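Local coordinates for glycosylation Associate Protein 2 (Streptococcus agalactiae serotype V, PDB 6OYC) that probably takes part, in complex with its Gap1 and Gap3 partners, in glycosylation and accessory-Sec export of a bacterial surface glycoprotein, at residues L63-Q68 and P72-L77; V86-D91 and G96-F101. All blocks are in the same frame, centred on the assembly; numbering follows the deposited sequence.

Interaction 1: L63-Q68 and P72-L77; sequences LLLTEQ and PELSSL
Leu65 and Leu74 make the tighter of two apolar contacts between strand 62-65 and segment 72-77. Both methyls of Leu65 face one methyl of Leu74: CD2 of Leu65 lies 3.8 Å and its CD1 3.9 Å from CD1 of Leu74, so that carbon sits against the fork of the isopropyl group. The two side chains lie at a slant to each other. On Leu74, CG runs anti to the backbone N (chi1 175°), which carries the branch out from segment 72-77 to the strand. The second contact is looser and joins single methyls, CD1 of Leu63 and CD1 of Leu77, at 4.2 Å. All four leucines are buried, and the alternation along the strand puts Leu63 and Leu65 on the same side, facing segment 72-77.

Within segment 72-77, Glu73 O accepts twice from Ser76, from its N at 2.8 Å and its OG at 2.7 Å, the hydroxyl lying in the carbonyl plane; Leu77 N bonds to Leu74 O at 2.9 Å. These bonds each span three residues, the same separation as Leu74 and Leu77, which both point toward the strand.

Around this pair of contacts, Phe101 of helix 96-104 touches both Leu63 and Leu74, Leu77 packs on Ile36 and Phe39 of helix 36-52, and Val11 of strand 6-11 adjoins Leu63 and Leu65.

Interaction 2: V86-D91 and G96-F101; sequences VFYPKD and GITEEF
Phe101 meets Val86 with the edge of its ring: CE2 of Phe101 is 4.1 Å from CG1 of Val86, and the methyl lies near the ring plane. The two side chains run roughly perpendicular to each other. Of the residues in this contact they have the most surface buried, 33 Å² for Phe101 and 32 Å² for Val86. The CB of Phe101 does not point straight at the strand; the ring arrives there because CG stands anti to the backbone N (chi1 -170°), extending the side chain from the helix to the sheet.

The helix and strand belong to a beta-alpha-beta unit, strand 86-89, helix 96-104 and strand 108-110, in which the helix packs on one face of a parallel sheet. Both strands of the unit are neighbours in that sheet, joined by backbone bonds such as those of Val86 and Tyr88 with Gln108. One turn of helix before Phe101, Thr98 faces the same sheet.

Thr98 supplies the third large share of buried area, 28 Å². Its methyl CG2 approaches the Tyr88 ring obliquely, 4.2 Å from CE1 of Tyr88. The hydroxyl of Thr98 is used elsewhere, in a hydrogen bond with the backbone N of Tyr70, which fits the methyl being the branch given to the ring. On one face of the Tyr88 ring lies CD of Pro89, 3.4 Å above the plane and offset toward the rim. The phenol OH of Tyr88 is hydrogen-bonded to the carbonyl O of Gln68.

In the fold
Interaction 1 closes before interaction 2 opens along the chain, and their centres lie 8 Å apart. They share one parallel five-stranded sheet, in which strands 62-65 and 86-89 are neighbours, and in both a strand packs against the segment that follows it. A probable hydrogen bond within the sheet links them directly, Leu65 N to Phe87 O at 2.8 Å. Segment 72-77 and helix 96-104 touch on that face, through Leu74 on Thr98. Both interactions thus belong to the N-terminal parallel sheet. The mixed eight-stranded sheet, probably the alpha/beta-hydrolase-like part expected of this family, is a different one, so these contacts shape a separate part of the fold.

Interaction 1: L63-Q68 and P72-L77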
ATOM      1  N   LEU B  63      -4.912  17.143  14.062  1.00 33.35           N
ATOM      2  CA  LEU B  63      -5.505  17.548  15.328  1.00 31.17           C
ATOM      3  C   LEU B  63      -4.710  16.863  16.430  1.00 29.69           C
ATOM      4  O   LEU B  63      -4.678  15.629  16.502  1.00 31.23           O
ATOM      5  CB  LEU B  63      -6.985  17.156  15.394  1.00 28.08           C
ATOM      6  CG  LEU B  63      -7.683  17.330  16.752  1.00 32.25           C
ATOM      7  CD1 LEU B  63      -7.641  18.794  17.159  1.00 26.74           C
ATOM      8  CD2 LEU B  63      -9.142  16.798  16.719  1.00 26.82           C
ATOM      9  N   LEU B  64      -4.073  17.651  17.282  1.00 28.63           N
ATOM     10  CA  LEU B  64      -3.220  17.112  18.331  1.00 29.96           C
ATOM     11  C   LEU B  64      -3.945  17.253  19.661  1.00 28.04           C
ATOM     12  O   LEU B  64      -4.184  18.368  20.134  1.00 31.46           O
ATOM     13  CB  LEU B  64      -1.862  17.808  18.368  1.00 28.96           C
ATOM     14  CG  LEU B  64      -1.012  17.337  19.552  1.00 29.59           C
ATOM     15  CD1 LEU B  64      -0.810  15.818  19.525  1.00 27.19           C
ATOM     16  CD2 LEU B  64       0.312  18.074  19.595  1.00 32.09           C
ATOM     17  N   LEU B  65      -4.269  16.126  20.269  1.00 30.10           N
ATOM     18  CA  LEU B  65      -5.015  16.101  21.522  1.00 32.83           C
ATOM     19  C   LEU B  65      -4.040  15.734  22.634  1.00 31.28           C
ATOM     20  O   LEU B  65      -3.514  14.618  22.663  1.00 32.72           O
ATOM     21  CB  LEU B  65      -6.181  15.112  21.431  1.00 29.97           C
ATOM     22  CG  LEU B  65      -7.227  15.425  20.350  1.00 33.45           C
ATOM     23  CD1 LEU B  65      -8.339  14.356  20.291  1.00 31.43           C
ATOM     24  CD2 LEU B  65      -7.826  16.814  20.564  1.00 30.15           C
ATOM     25  N   THR B  66      -3.780  16.669  23.538  1.00 32.60           N
ATOM     26  CA  THR B  66      -2.761  16.424  24.550  1.00 35.49           C
ATOM     27  C   THR B  66      -3.322  16.060  25.920  1.00 40.33           C
ATOM     28  O   THR B  66      -2.527  15.789  26.822  1.00 45.08           O
ATOM     29  CB  THR B  66      -1.830  17.636  24.689  1.00 37.09           C
ATOM     30  OG1 THR B  66      -2.598  18.800  25.026  1.00 38.58           O
ATOM     31  CG2 THR B  66      -1.045  17.884  23.380  1.00 34.88           C
ATOM     32  N   GLU B  67      -4.646  16.031  26.106  1.00 33.12           N
ATOM     33  CA  GLU B  67      -5.244  15.718  27.403  1.00 38.12           C
ATOM     34  C   GLU B  67      -5.889  14.336  27.392  1.00 38.89           C
ATOM     35  O   GLU B  67      -6.221  13.779  26.339  1.00 36.33           O
ATOM     36  CB  GLU B  67      -6.304  16.753  27.804  1.00 37.44           C
ATOM     37  CG  GLU B  67      -5.882  18.186  27.615  1.00 36.97           C
ATOM     38  CD  GLU B  67      -4.608  18.503  28.374  1.00 44.56           C
ATOM     39  OE1 GLU B  67      -4.538  18.179  29.582  1.00 45.33           O
ATOM     40  OE2 GLU B  67      -3.675  19.068  27.758  1.00 44.43           O
ATOM     41  N   GLN B  68      -6.080  13.779  28.590  1.00 41.03           N
ATOM     42  CA  GLN B  68      -6.679  12.451  28.661  1.00 41.91           C
ATOM     43  C   GLN B  68      -8.155  12.482  28.290  1.00 37.70           C
ATOM     44  O   GLN B  68      -8.637  11.619  27.541  1.00 37.54           O
ATOM     45  CB  GLN B  68      -6.506  11.856  30.049  1.00 41.74           C
ATOM     46  CG  GLN B  68      -7.340  10.608  30.199  1.00 45.16           C
ATOM     47  CD  GLN B  68      -6.776   9.643  31.202  1.00 51.43           C
ATOM     48  OE1 GLN B  68      -6.483   8.495  30.871  1.00 53.95           O
ATOM     49  NE2 GLN B  68      -6.630  10.095  32.440  1.00 50.87           N
ATOM     50  N   PRO B  72     -17.849  17.224  26.168  1.00 41.82           N
ATOM     51  CA  PRO B  72     -18.619  16.803  24.979  1.00 39.36           C
ATOM     52  C   PRO B  72     -18.324  17.624  23.734  1.00 35.81           C
ATOM     53  O   PRO B  72     -18.588  17.149  22.628  1.00 35.73           O
ATOM     54  CB  PRO B  72     -20.089  16.971  25.416  1.00 39.06           C
ATOM     55  CG  PRO B  72     -20.057  17.248  26.907  1.00 36.92           C
ATOM     56  CD  PRO B  72     -18.696  17.747  27.259  1.00 37.36           C
ATOM     57  N   GLU B  73     -17.799  18.841  23.869  1.00 35.27           N
ATOM     58  CA  GLU B  73     -17.558  19.674  22.689  1.00 38.34           C
ATOM     59  C   GLU B  73     -16.537  19.078  21.712  1.00 37.02           C
ATOM     60  O   GLU B  73     -16.601  19.393  20.517  1.00 36.42           O
ATOM     61  CB  GLU B  73     -17.110  21.061  23.122  1.00 39.28           C
ATOM     62  CG  GLU B  73     -18.146  21.776  23.978  1.00 48.80           C
ATOM     63  CD  GLU B  73     -17.951  21.532  25.469  1.00 54.18           C
ATOM     64  OE1 GLU B  73     -18.549  22.290  26.264  1.00 57.52           O
ATOM     65  OE2 GLU B  73     -17.207  20.586  25.844  1.00 49.58           O
ATOM     66  N   LEU B  74     -15.630  18.206  22.173  1.00 32.60           N
ATOM     67  CA  LEU B  74     -14.664  17.571  21.273  1.00 34.15           C
ATOM     68  C   LEU B  74     -15.341  16.990  20.037  1.00 35.38           C
ATOM     69  O   LEU B  74     -14.791  17.051  18.926  1.00 34.06           O
ATOM     70  CB  LEU B  74     -13.879  16.484  22.015  1.00 31.59           C
ATOM     71  CG  LEU B  74     -12.888  15.620  21.233  1.00 33.23           C
ATOM     72  CD1 LEU B  74     -11.638  16.404  20.862  1.00 30.20           C
ATOM     73  CD2 LEU B  74     -12.520  14.361  22.024  1.00 32.76           C
ATOM     74  N   SER B  75     -16.552  16.451  20.201  1.00 32.50           N
ATOM     75  CA  SER B  75     -17.254  15.856  19.068  1.00 32.76           C
ATOM     76  C   SER B  75     -17.489  16.861  17.945  1.00 34.57           C
ATOM     77  O   SER B  75     -17.549  16.480  16.767  1.00 33.85           O
ATOM     78  CB  SER B  75     -18.589  15.284  19.531  1.00 34.78           C
ATOM     79  OG  SER B  75     -18.393  14.227  20.438  1.00 35.17           O
ATOM     80  N   SER B  76     -17.644  18.144  18.279  1.00 29.78           N
ATOM     81  CA  SER B  76     -17.872  19.113  17.218  1.00 32.68           C
ATOM     82  C   SER B  76     -16.646  19.335  16.327  1.00 35.90           C
ATOM     83  O   SER B  76     -16.776  20.000  15.294  1.00 34.81           O
ATOM     84  CB  SER B  76     -18.336  20.444  17.811  1.00 30.05           C
ATOM     85  OG  SER B  76     -17.315  21.060  18.567  1.00 34.65           O
ATOM     86  N   LEU B  77     -15.469  18.799  16.677  1.00 31.73           N
ATOM     87  CA  LEU B  77     -14.335  18.902  15.764  1.00 34.86           C
ATOM     88  C   LEU B  77     -14.359  17.826  14.690  1.00 34.27           C
ATOM     89  O   LEU B  77     -13.502  17.836  13.805  1.00 32.73           O
ATOM     90  CB  LEU B  77     -13.016  18.847  16.538  1.00 30.34           C
ATOM     91  CG  LEU B  77     -12.868  20.002  17.537  1.00 34.35           C
ATOM     92  CD1 LEU B  77     -11.535  19.939  18.267  1.00 32.37           C
ATOM     93  CD2 LEU B  77     -13.047  21.357  16.847  1.00 30.97           C
TER

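Interaction 2: V86-D91 and G96-F101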
ATOM      1  N   VAL B  86      -5.800  12.479  13.606  1.00 31.24           N
ATOM      2  CA  VAL B  86      -5.975  12.823  15.008  1.00 28.96           C
ATOM      3  C   VAL B  86      -4.904  12.105  15.811  1.00 31.43           C
ATOM      4  O   VAL B  86      -4.576  10.940  15.534  1.00 27.83           O
ATOM      5  CB  VAL B  86      -7.395  12.459  15.490  1.00 30.96           C
ATOM      6  CG1 VAL B  86      -7.578  12.793  16.978  1.00 26.87           C
ATOM      7  CG2 VAL B  86      -8.411  13.203  14.636  1.00 28.89           C
ATOM      8  N   PHE B  87      -4.351  12.802  16.806  1.00 29.75           N
ATOM      9  CA  PHE B  87      -3.236  12.270  17.573  1.00 29.87           C
ATOM     10  C   PHE B  87      -3.493  12.412  19.063  1.00 31.22           C
ATOM     11  O   PHE B  87      -3.986  13.444  19.528  1.00 33.76           O
ATOM     12  CB  PHE B  87      -1.936  12.978  17.154  1.00 29.20           C
ATOM     13  CG  PHE B  87      -1.549  12.674  15.750  1.00 29.38           C
ATOM     14  CD1 PHE B  87      -2.136  13.364  14.691  1.00 30.07           C
ATOM     15  CD2 PHE B  87      -0.632  11.667  15.472  1.00 29.80           C
ATOM     16  CE1 PHE B  87      -1.812  13.065  13.370  1.00 30.26           C
ATOM     17  CE2 PHE B  87      -0.293  11.369  14.157  1.00 32.73           C
ATOM     18  CZ  PHE B  87      -0.886  12.073  13.099  1.00 33.04           C
ATOM     19  N   TYR B  88      -3.119  11.378  19.816  1.00 33.42           N
ATOM     20  CA  TYR B  88      -3.539  11.246  21.198  1.00 34.91           C
ATOM     21  C   TYR B  88      -2.485  10.419  21.921  1.00 30.56           C
ATOM     22  O   TYR B  88      -1.913   9.507  21.311  1.00 31.80           O
ATOM     23  CB  TYR B  88      -4.919  10.573  21.257  1.00 33.80           C
ATOM     24  CG  TYR B  88      -5.501  10.359  22.641  1.00 34.31           C
ATOM     25  CD1 TYR B  88      -6.294  11.336  23.236  1.00 34.72           C
ATOM     26  CD2 TYR B  88      -5.292   9.166  23.336  1.00 35.69           C
ATOM     27  CE1 TYR B  88      -6.838  11.150  24.504  1.00 37.02           C
ATOM     28  CE2 TYR B  88      -5.841   8.967  24.611  1.00 39.73           C
ATOM     29  CZ  TYR B  88      -6.617   9.963  25.181  1.00 38.13           C
ATOM     30  OH  TYR B  88      -7.169   9.800  26.429  1.00 41.36           O
ATOM     31  N   PRO B  89      -2.179  10.723  23.181  1.00 32.25           N
ATOM     32  CA  PRO B  89      -1.044  10.058  23.833  1.00 37.16           C
ATOM     33  C   PRO B  89      -1.256   8.557  23.940  1.00 39.07           C
ATOM     34  O   PRO B  89      -2.354   8.081  24.253  1.00 36.19           O
ATOM     35  CB  PRO B  89      -0.989  10.722  25.215  1.00 35.94           C
ATOM     36  CG  PRO B  89      -1.695  12.013  25.033  1.00 34.09           C
ATOM     37  CD  PRO B  89      -2.795  11.726  24.067  1.00 33.21           C
ATOM     38  N   LYS B  90      -0.189   7.811  23.633  1.00 37.15           N
ATOM     39  CA  LYS B  90      -0.232   6.363  23.775  1.00 41.74           C
ATOM     40  C   LYS B  90      -0.452   5.970  25.235  1.00 40.94           C
ATOM     41  O   LYS B  90      -1.122   4.974  25.517  1.00 40.80           O
ATOM     42  CB  LYS B  90       1.051   5.738  23.208  1.00 43.40           C
ATOM     43  CG  LYS B  90       1.214   4.251  23.529  1.00 59.24           C
ATOM     44  CD  LYS B  90       2.317   3.569  22.707  1.00 71.60           C
ATOM     45  CE  LYS B  90       1.748   2.725  21.551  1.00 90.57           C
ATOM     46  NZ  LYS B  90       0.990   1.513  22.005  1.00 88.49           N
ATOM     47  N   ASP B  91       0.067   6.763  26.172  1.00 41.24           N
ATOM     48  CA  ASP B  91       0.066   6.436  27.593  1.00 46.57           C
ATOM     49  C   ASP B  91      -1.213   6.846  28.313  1.00 47.18           C
ATOM     50  O   ASP B  91      -1.260   6.773  29.542  1.00 51.71           O
ATOM     51  CB  ASP B  91       1.283   7.081  28.287  1.00 43.62           C
ATOM     52  CG  ASP B  91       1.158   8.613  28.438  1.00 52.97           C
ATOM     53  OD1 ASP B  91       0.193   9.211  27.910  1.00 53.40           O
ATOM     54  OD2 ASP B  91       2.040   9.233  29.089  1.00 52.13           O
ATOM     55  N   GLY B  96     -15.522   7.432  27.491  1.00 44.01           N
ATOM     56  CA  GLY B  96     -16.621   8.312  27.148  1.00 39.49           C
ATOM     57  C   GLY B  96     -16.606   8.731  25.689  1.00 41.77           C
ATOM     58  O   GLY B  96     -16.211   7.982  24.795  1.00 40.92           O
ATOM     59  N   ILE B  97     -17.054   9.964  25.447  1.00 40.45           N
ATOM     60  CA  ILE B  97     -17.122  10.464  24.084  1.00 44.20           C
ATOM     61  C   ILE B  97     -15.736  10.755  23.528  1.00 42.93           C
ATOM     62  O   ILE B  97     -15.562  10.777  22.303  1.00 41.64           O
ATOM     63  CB  ILE B  97     -18.005  11.719  24.013  1.00 42.73           C
ATOM     64  CG1 ILE B  97     -17.522  12.746  25.040  1.00 39.68           C
ATOM     65  CG2 ILE B  97     -19.469  11.344  24.231  1.00 44.01           C
ATOM     66  CD1 ILE B  97     -16.619  13.804  24.461  1.00 42.03           C
ATOM     67  N   THR B  98     -14.757  11.012  24.402  1.00 39.89           N
ATOM     68  CA  THR B  98     -13.377  11.125  23.949  1.00 40.25           C
ATOM     69  C   THR B  98     -12.967   9.873  23.196  1.00 37.43           C
ATOM     70  O   THR B  98     -12.508   9.949  22.049  1.00 36.14           O
ATOM     71  CB  THR B  98     -12.435  11.377  25.134  1.00 41.90           C
ATOM     72  OG1 THR B  98     -12.762  12.623  25.776  1.00 38.70           O
ATOM     73  CG2 THR B  98     -10.986  11.415  24.647  1.00 39.53           C
ATOM     74  N   GLU B  99     -13.156   8.702  23.815  1.00 39.74           N
ATOM     75  CA  GLU B  99     -12.792   7.464  23.137  1.00 43.51           C
ATOM     76  C   GLU B  99     -13.608   7.278  21.863  1.00 43.16           C
ATOM     77  O   GLU B  99     -13.081   6.806  20.849  1.00 43.97           O
ATOM     78  CB  GLU B  99     -12.959   6.268  24.072  1.00 48.83           C
ATOM     79  CG  GLU B  99     -13.244   4.944  23.355  1.00 48.29           C
ATOM     80  CD  GLU B  99     -12.018   4.375  22.642  1.00 66.50           C
ATOM     81  OE1 GLU B  99     -10.926   4.312  23.259  1.00 69.34           O
ATOM     82  OE2 GLU B  99     -12.144   3.982  21.455  1.00 72.22           O
ATOM     83  N   GLU B 100     -14.889   7.658  21.881  1.00 40.48           N
ATOM     84  CA  GLU B 100     -15.691   7.527  20.665  1.00 42.75           C
ATOM     85  C   GLU B 100     -15.087   8.350  19.546  1.00 39.35           C
ATOM     86  O   GLU B 100     -15.000   7.898  18.397  1.00 38.61           O
ATOM     87  CB  GLU B 100     -17.131   7.985  20.896  1.00 43.89           C
ATOM     88  CG  GLU B 100     -17.939   7.205  21.916  1.00 50.34           C
ATOM     89  CD  GLU B 100     -19.315   7.836  22.163  1.00 55.38           C
ATOM     90  OE1 GLU B 100     -19.796   7.789  23.325  1.00 56.12           O
ATOM     91  OE2 GLU B 100     -19.902   8.376  21.194  1.00 54.42           O
ATOM     92  N   PHE B 101     -14.681   9.571  19.871  1.00 37.03           N
ATOM     93  CA  PHE B 101     -14.032  10.433  18.898  1.00 35.83           C
ATOM     94  C   PHE B 101     -12.766   9.779  18.346  1.00 36.13           C
ATOM     95  O   PHE B 101     -12.621   9.619  17.127  1.00 34.75           O
ATOM     96  CB  PHE B 101     -13.729  11.776  19.551  1.00 32.72           C
ATOM     97  CG  PHE B 101     -13.275  12.815  18.590  1.00 35.10           C
ATOM     98  CD1 PHE B 101     -14.193  13.539  17.859  1.00 34.04           C
ATOM     99  CD2 PHE B 101     -11.925  13.061  18.405  1.00 33.73           C
ATOM    100  CE1 PHE B 101     -13.790  14.498  16.969  1.00 33.50           C
ATOM    101  CE2 PHE B 101     -11.505  14.015  17.505  1.00 32.22           C
ATOM    102  CZ  PHE B 101     -12.439  14.735  16.787  1.00 36.91           C
TER